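EvpC (Edwardsiella tarda, PDB 3EAA) probably forms the hexameric rings of the type VI secretion apparatus as an Hcp-family protein, and is itself secreted. Local coordinates at residues D10-E15 with D64-K69; S108-S113 with P122-D127. One frame throughout, in Å; residues are numbered along the deposited sequence.

Interaction 1: D10-E15 with D64-K69; sequences DKVDGE and DCASVK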
loop_
_atom_site.group_PDB
_atom_site.type_symbol
_atom_site.label_atom_id
_atom_site.label_comp_id
_atom_site.label_asym_id
_atom_site.label_seq_id
_atom_site.Cartn_x
_atom_site.Cartn_y
_atom_site.Cartn_z
ATOM N N ASP A 10 26.604 -7.546 26.585
ATOM C CA ASP A 10 27.505 -7.511 27.729
ATOM C C ASP A 10 26.889 -6.795 28.919
ATOM O O ASP A 10 26.585 -5.606 28.852
ATOM C CB ASP A 10 28.828 -6.863 27.335
ATOM C CG ASP A 10 29.587 -7.691 26.326
ATOM O OD1 ASP A 10 29.650 -8.927 26.520
ATOM O OD2 ASP A 10 30.111 -7.117 25.346
ATOM N N LYS A 11 26.711 -7.542 30.004
ATOM C CA LYS A 11 26.095 -7.034 31.234
ATOM C C LYS A 11 24.675 -6.516 30.990
ATOM O O LYS A 11 24.348 -5.389 31.352
ATOM C CB LYS A 11 26.968 -5.958 31.906
ATOM C CG LYS A 11 28.084 -6.511 32.821
ATOM C CD LYS A 11 28.864 -5.407 33.563
ATOM C CE LYS A 11 29.834 -4.675 32.638
ATOM N NZ LYS A 11 30.434 -3.452 33.249
ATOM N N VAL A 12 23.841 -7.348 30.371
ATOM C CA VAL A 12 22.458 -6.991 30.045
ATOM C C VAL A 12 21.564 -8.230 30.044
ATOM O O VAL A 12 21.192 -8.746 28.994
ATOM C CB VAL A 12 22.335 -6.280 28.672
ATOM C CG1 VAL A 12 20.878 -5.937 28.378
ATOM C CG2 VAL A 12 23.183 -5.021 28.634
ATOM N N ASP A 13 21.214 -8.701 31.232
ATOM C CA ASP A 13 20.454 -9.941 31.363
ATOM C C ASP A 13 19.082 -9.881 30.713
ATOM O O ASP A 13 18.238 -9.078 31.096
ATOM C CB ASP A 13 20.289 -10.330 32.835
ATOM C CG ASP A 13 21.607 -10.440 33.562
ATOM O OD1 ASP A 13 22.546 -11.026 32.991
ATOM O OD2 ASP A 13 21.706 -9.940 34.702
ATOM N N GLY A 14 18.861 -10.761 29.746
ATOM C CA GLY A 14 17.534 -10.969 29.204
ATOM C C GLY A 14 16.810 -11.971 30.078
ATOM O O GLY A 14 17.081 -12.058 31.273
ATOM N N GLU A 15 15.917 -12.755 29.484
ATOM C CA GLU A 15 15.011 -13.593 30.257
ATOM C C GLU A 15 15.006 -15.070 29.845
ATOM O O GLU A 15 14.262 -15.867 30.408
ATOM C CB GLU A 15 13.597 -13.023 30.120
ATOM C CG GLU A 15 12.715 -13.144 31.338
ATOM C CD GLU A 15 11.744 -11.994 31.430
ATOM O OE1 GLU A 15 10.522 -12.244 31.441
ATOM O OE2 GLU A 15 12.211 -10.834 31.479
ATOM N N ASP A 64 10.824 -7.616 28.102
ATOM C CA ASP A 64 11.344 -8.461 29.148
ATOM C C ASP A 64 12.095 -7.606 30.148
ATOM O O ASP A 64 11.780 -6.435 30.349
ATOM C CB ASP A 64 12.239 -9.545 28.559
ATOM C CG ASP A 64 13.040 -9.046 27.401
ATOM O OD1 ASP A 64 13.645 -7.966 27.544
ATOM O OD2 ASP A 64 13.064 -9.725 26.355
ATOM N N CYS A 65 13.086 -8.213 30.773
ATOM C CA CYS A 65 13.865 -7.563 31.800
ATOM C C CYS A 65 14.945 -6.710 31.162
ATOM O O CYS A 65 15.636 -5.958 31.845
ATOM C CB CYS A 65 14.523 -8.630 32.659
ATOM S SG CYS A 65 15.318 -9.888 31.664
ATOM N N ALA A 66 15.108 -6.846 29.853
ATOM C CA ALA A 66 16.164 -6.119 29.173
ATOM C C ALA A 66 15.632 -4.799 28.664
ATOM O O ALA A 66 16.392 -3.856 28.450
ATOM C CB ALA A 66 16.721 -6.933 28.040
ATOM N N SER A 67 14.317 -4.747 28.483
ATOM C CA SER A 67 13.652 -3.556 27.984
ATOM C C SER A 67 14.269 -2.288 28.545
ATOM O O SER A 67 14.840 -1.490 27.804
ATOM C CB SER A 67 12.172 -3.593 28.335
ATOM O OG SER A 67 11.619 -4.840 27.978
ATOM N N VAL A 68 14.165 -2.112 29.858
ATOM C CA VAL A 68 14.579 -0.861 30.476
ATOM C C VAL A 68 16.002 -0.485 30.094
ATOM O O VAL A 68 16.288 0.677 29.810
ATOM C CB VAL A 68 14.422 -0.889 31.997
ATOM C CG1 VAL A 68 15.054 0.347 32.610
ATOM C CG2 VAL A 68 12.955 -0.959 32.365
ATOM N N LYS A 69 16.888 -1.470 30.057
ATOM C CA LYS A 69 18.283 -1.220 29.716
ATOM C C LYS A 69 18.385 -0.858 28.242
ATOM O O LYS A 69 19.194 -0.025 27.839
ATOM C CB LYS A 69 19.121 -2.455 30.017
ATOM C CG LYS A 69 18.733 -3.158 31.324
ATOM C CD LYS A 69 19.704 -2.852 32.473
ATOM C CE LYS A 69 19.197 -1.798 33.453
ATOM N NZ LYS A 69 19.645 -0.426 33.113
#
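Cys-65 and Glu-15 each bury more surface than any other residue of this 310 Å² contact, with Val-12 completing it at its other end. The Glu-15 side chain is bent at chi2, and its OE2 comes 2.9 Å from Cys-65 N. That bond is weak, because the angle at the hydrogen is only 120°. On its way the chain passes the thiol, with Glu-15 CB 3.9 Å from Cys-65 SG. It also slides past Asp-64 in the opposite direction, Glu-15 CD lying 3.8 Å from Asp-64 CB. The two carboxylate planes are turned 67° from each other, and Glu-15 OE2 stays 5.1 Å from Asp-64 OD1. With SG between the backbone N and the carbonyl carbon (chi1 48°), Cys-65 directs its sulfur at the main chain of Asp-13 and Gly-14. The modelled approach of SG to the Gly-14 carbonyl is too close to be trusted. The Asp-64 carboxylate serves instead as a helix-capping group: its OD1 accepts from Ala-66 N at 3.0 Å, on the anti side, and weakly from Ser-67 N. Lys-61 forms a salt bridge with the same oxygen. The capped turn leads into helix 67-76 of the Hcp fold, and the loop after strand 4-9 runs across its beginning. Gly-14 is the backbone neighbour of Ala-66, CA to CA 5.0 Å. Farther along, the contact becomes apolar: Val-12 CG1 lies 4.3 Å from Ala-66 CB and 4.2 Å from Lys-69 CB, while the Lys-69 ammonium leads away to a salt bridge with Glu-153 of the second subunit. Tyr-137 of that subunit packs on Glu-15.

Interaction 2: S108-S113 with P122-D127; sequences SSYQCS and PQETID
Tyr-110 places CG anti to its backbone N (chi1 164°), while Glu-124 holds CG between its N and carbonyl carbon (chi1 44°) and then runs extended; together these torsions bring the carboxylate to the edge of the phenol ring on one face of the two-stranded ladder, the two side chains crossing at a slant. The ring and carboxylate planes stand 80° apart, but the modelled approach of Glu-124 OE1 to Tyr-110 CE1 is too close to be relied on. The polar end of Glu-124 is held from outside the pair, where OE2 makes a salt bridge with Lys-61. Ile-126, the non-hydrogen-bonded partner of Tyr-110, adds an apolar contact, its CG1 4.2 Å from Tyr-110 CD1.

Backbone bonds fix the antiparallel register. Gln-111 N to Thr-125 O is 3.1 Å and Thr-125 N to Gln-111 O 3.2 Å, and toward the turn Gln-123 N reaches Ser-113 O at 3.0 Å. At the other end Asp-127, its carboxylate in a salt bridge with Arg-58, donates from N to Ser-109 O at 3.1 Å, while Asp-127 O receives Ser-108 N at 2.8 Å and, weakly, Ser-108 OG at 2.9 Å.

Residues 110-112 also pair with an antiparallel strand of the second subunit, carrying the sheet across the interface, and the Tyr-110 ring meets that of Trp-32 of the same subunit. Ser-108 and Ser-109 facing the single Asp-127 make a classic beta bulge, here in a beta hairpin of the Hcp fold.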
loop_
_atom_site.group_PDB
_atom_site.type_symbol
_atom_site.label_atom_id
_atom_site.label_comp_id
_atom_site.label_asym_id
_atom_site.label_seq_id
_atom_site.Cartn_x
_atom_site.Cartn_y
_atom_site.Cartn_z
ATOM N N SER A 108 20.602 2.106 18.301
ATOM C CA SER A 108 20.363 3.323 17.532
ATOM C C SER A 108 18.908 3.754 17.639
ATOM O O SER A 108 18.568 4.916 17.439
ATOM C CB SER A 108 20.751 3.122 16.065
ATOM O OG SER A 108 20.216 1.911 15.548
ATOM N N SER A 109 18.043 2.805 17.950
ATOM C CA SER A 109 16.648 3.115 18.163
ATOM C C SER A 109 15.991 2.018 18.969
ATOM O O SER A 109 16.357 0.843 18.898
ATOM C CB SER A 109 15.908 3.291 16.843
ATOM O OG SER A 109 15.374 2.057 16.393
ATOM N N TYR A 110 15.028 2.434 19.765
ATOM C CA TYR A 110 14.218 1.521 20.508
ATOM C C TYR A 110 12.801 1.973 20.253
ATOM O O TYR A 110 12.495 3.162 20.358
ATOM C CB TYR A 110 14.535 1.631 21.990
ATOM C CG TYR A 110 13.479 0.997 22.856
ATOM C CD1 TYR A 110 13.634 -0.296 23.328
ATOM C CD2 TYR A 110 12.315 1.676 23.176
ATOM C CE1 TYR A 110 12.672 -0.883 24.106
ATOM C CE2 TYR A 110 11.352 1.092 23.942
ATOM C CZ TYR A 110 11.535 -0.187 24.409
ATOM O OH TYR A 110 10.569 -0.784 25.181
ATOM N N GLN A 111 11.937 1.037 19.889
ATOM C CA GLN A 111 10.530 1.363 19.700
ATOM C C GLN A 111 9.689 0.448 20.551
ATOM O O GLN A 111 10.081 -0.691 20.825
ATOM C CB GLN A 111 10.115 1.237 18.230
ATOM C CG GLN A 111 10.664 2.311 17.312
ATOM C CD GLN A 111 9.832 3.574 17.326
ATOM O OE1 GLN A 111 8.607 3.525 17.453
ATOM N NE2 GLN A 111 10.495 4.720 17.194
ATOM N N CYS A 112 8.534 0.956 20.966
ATOM C CA CYS A 112 7.636 0.195 21.810
ATOM C C CYS A 112 6.210 0.330 21.323
ATOM O O CYS A 112 5.866 1.332 20.710
ATOM C CB CYS A 112 7.740 0.649 23.261
ATOM S SG CYS A 112 7.086 -0.607 24.372
ATOM N N SER A 113 5.386 -0.676 21.596
ATOM C CA SER A 113 4.006 -0.668 21.135
ATOM C C SER A 113 3.226 -1.818 21.753
ATOM O O SER A 113 3.788 -2.874 22.017
ATOM C CB SER A 113 3.954 -0.772 19.604
ATOM O OG SER A 113 3.908 -2.123 19.178
ATOM N N PRO A 122 3.500 -6.926 25.098
ATOM C CA PRO A 122 3.784 -5.842 24.158
ATOM C C PRO A 122 4.964 -6.242 23.309
ATOM O O PRO A 122 5.637 -7.217 23.617
ATOM C CB PRO A 122 4.208 -4.693 25.066
ATOM C CG PRO A 122 3.643 -5.020 26.395
ATOM C CD PRO A 122 3.657 -6.502 26.497
ATOM N N GLN A 123 5.232 -5.491 22.259
ATOM C CA GLN A 123 6.300 -5.864 21.361
ATOM C C GLN A 123 7.217 -4.686 21.097
ATOM O O GLN A 123 6.767 -3.572 20.839
ATOM C CB GLN A 123 5.706 -6.395 20.063
ATOM C CG GLN A 123 6.701 -6.641 18.965
ATOM C CD GLN A 123 6.020 -7.085 17.690
ATOM O OE1 GLN A 123 6.550 -6.906 16.594
ATOM N NE2 GLN A 123 4.832 -7.668 17.828
ATOM N N GLU A 124 8.514 -4.931 21.180
ATOM C CA GLU A 124 9.477 -3.891 20.870
ATOM C C GLU A 124 10.343 -4.258 19.669
ATOM O O GLU A 124 10.583 -5.441 19.385
ATOM C CB GLU A 124 10.339 -3.536 22.090
ATOM C CG GLU A 124 10.852 -4.722 22.904
ATOM C CD GLU A 124 11.786 -4.294 24.038
ATOM O OE1 GLU A 124 12.785 -3.605 23.754
ATOM O OE2 GLU A 124 11.528 -4.635 25.216
ATOM N N THR A 125 10.795 -3.223 18.968
ATOM C CA THR A 125 11.683 -3.380 17.826
ATOM C C THR A 125 12.945 -2.565 18.029
ATOM O O THR A 125 12.885 -1.351 18.182
ATOM C CB THR A 125 11.013 -2.919 16.541
ATOM O OG1 THR A 125 9.739 -3.563 16.420
ATOM C CG2 THR A 125 11.892 -3.248 15.330
ATOM N N ILE A 126 14.088 -3.238 18.025
ATOM C CA ILE A 126 15.354 -2.582 18.321
ATOM C C ILE A 126 16.349 -2.587 17.158
ATOM O O ILE A 126 16.592 -3.616 16.519
ATOM C CB ILE A 126 16.058 -3.211 19.535
ATOM C CG1 ILE A 126 15.115 -3.302 20.727
ATOM C CG2 ILE A 126 17.282 -2.401 19.902
ATOM C CD1 ILE A 126 14.352 -4.580 20.777
ATOM N N ASP A 127 16.940 -1.425 16.904
ATOM C CA ASP A 127 17.966 -1.311 15.887
ATOM C C ASP A 127 19.340 -1.189 16.529
ATOM O O ASP A 127 19.594 -0.295 17.336
ATOM C CB ASP A 127 17.680 -0.136 14.948
ATOM C CG ASP A 127 16.603 -0.462 13.918
ATOM O OD1 ASP A 127 15.913 -1.490 14.081
ATOM O OD2 ASP A 127 16.455 0.296 12.932
#

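Overall arrangement
From the N terminus, the chain leaves strand 4-9 through loop 10-15, builds strands 25-27, 32-36 and 52-62, and then closes interaction 1 at 64-69, a loop of 48 residues. Helix 67-76 and strands 80-88 and 96-102 follow before interaction 2 closes a hairpin, with eight residues between its segments. The two contacts are in series, neither nested nor crossed. Interaction 1 ties a loop of the seven-stranded sheet to the start of the helix; interaction 2 joins the outermost strand, within this chain, of the four-stranded sheet to its neighbour 123-129. Their centres are about 13 Å apart, bridged by a probable hydrogen bond, Ser-67 OG to Glu-124 OE2 at 2.8 Å, and both touch the second subunit.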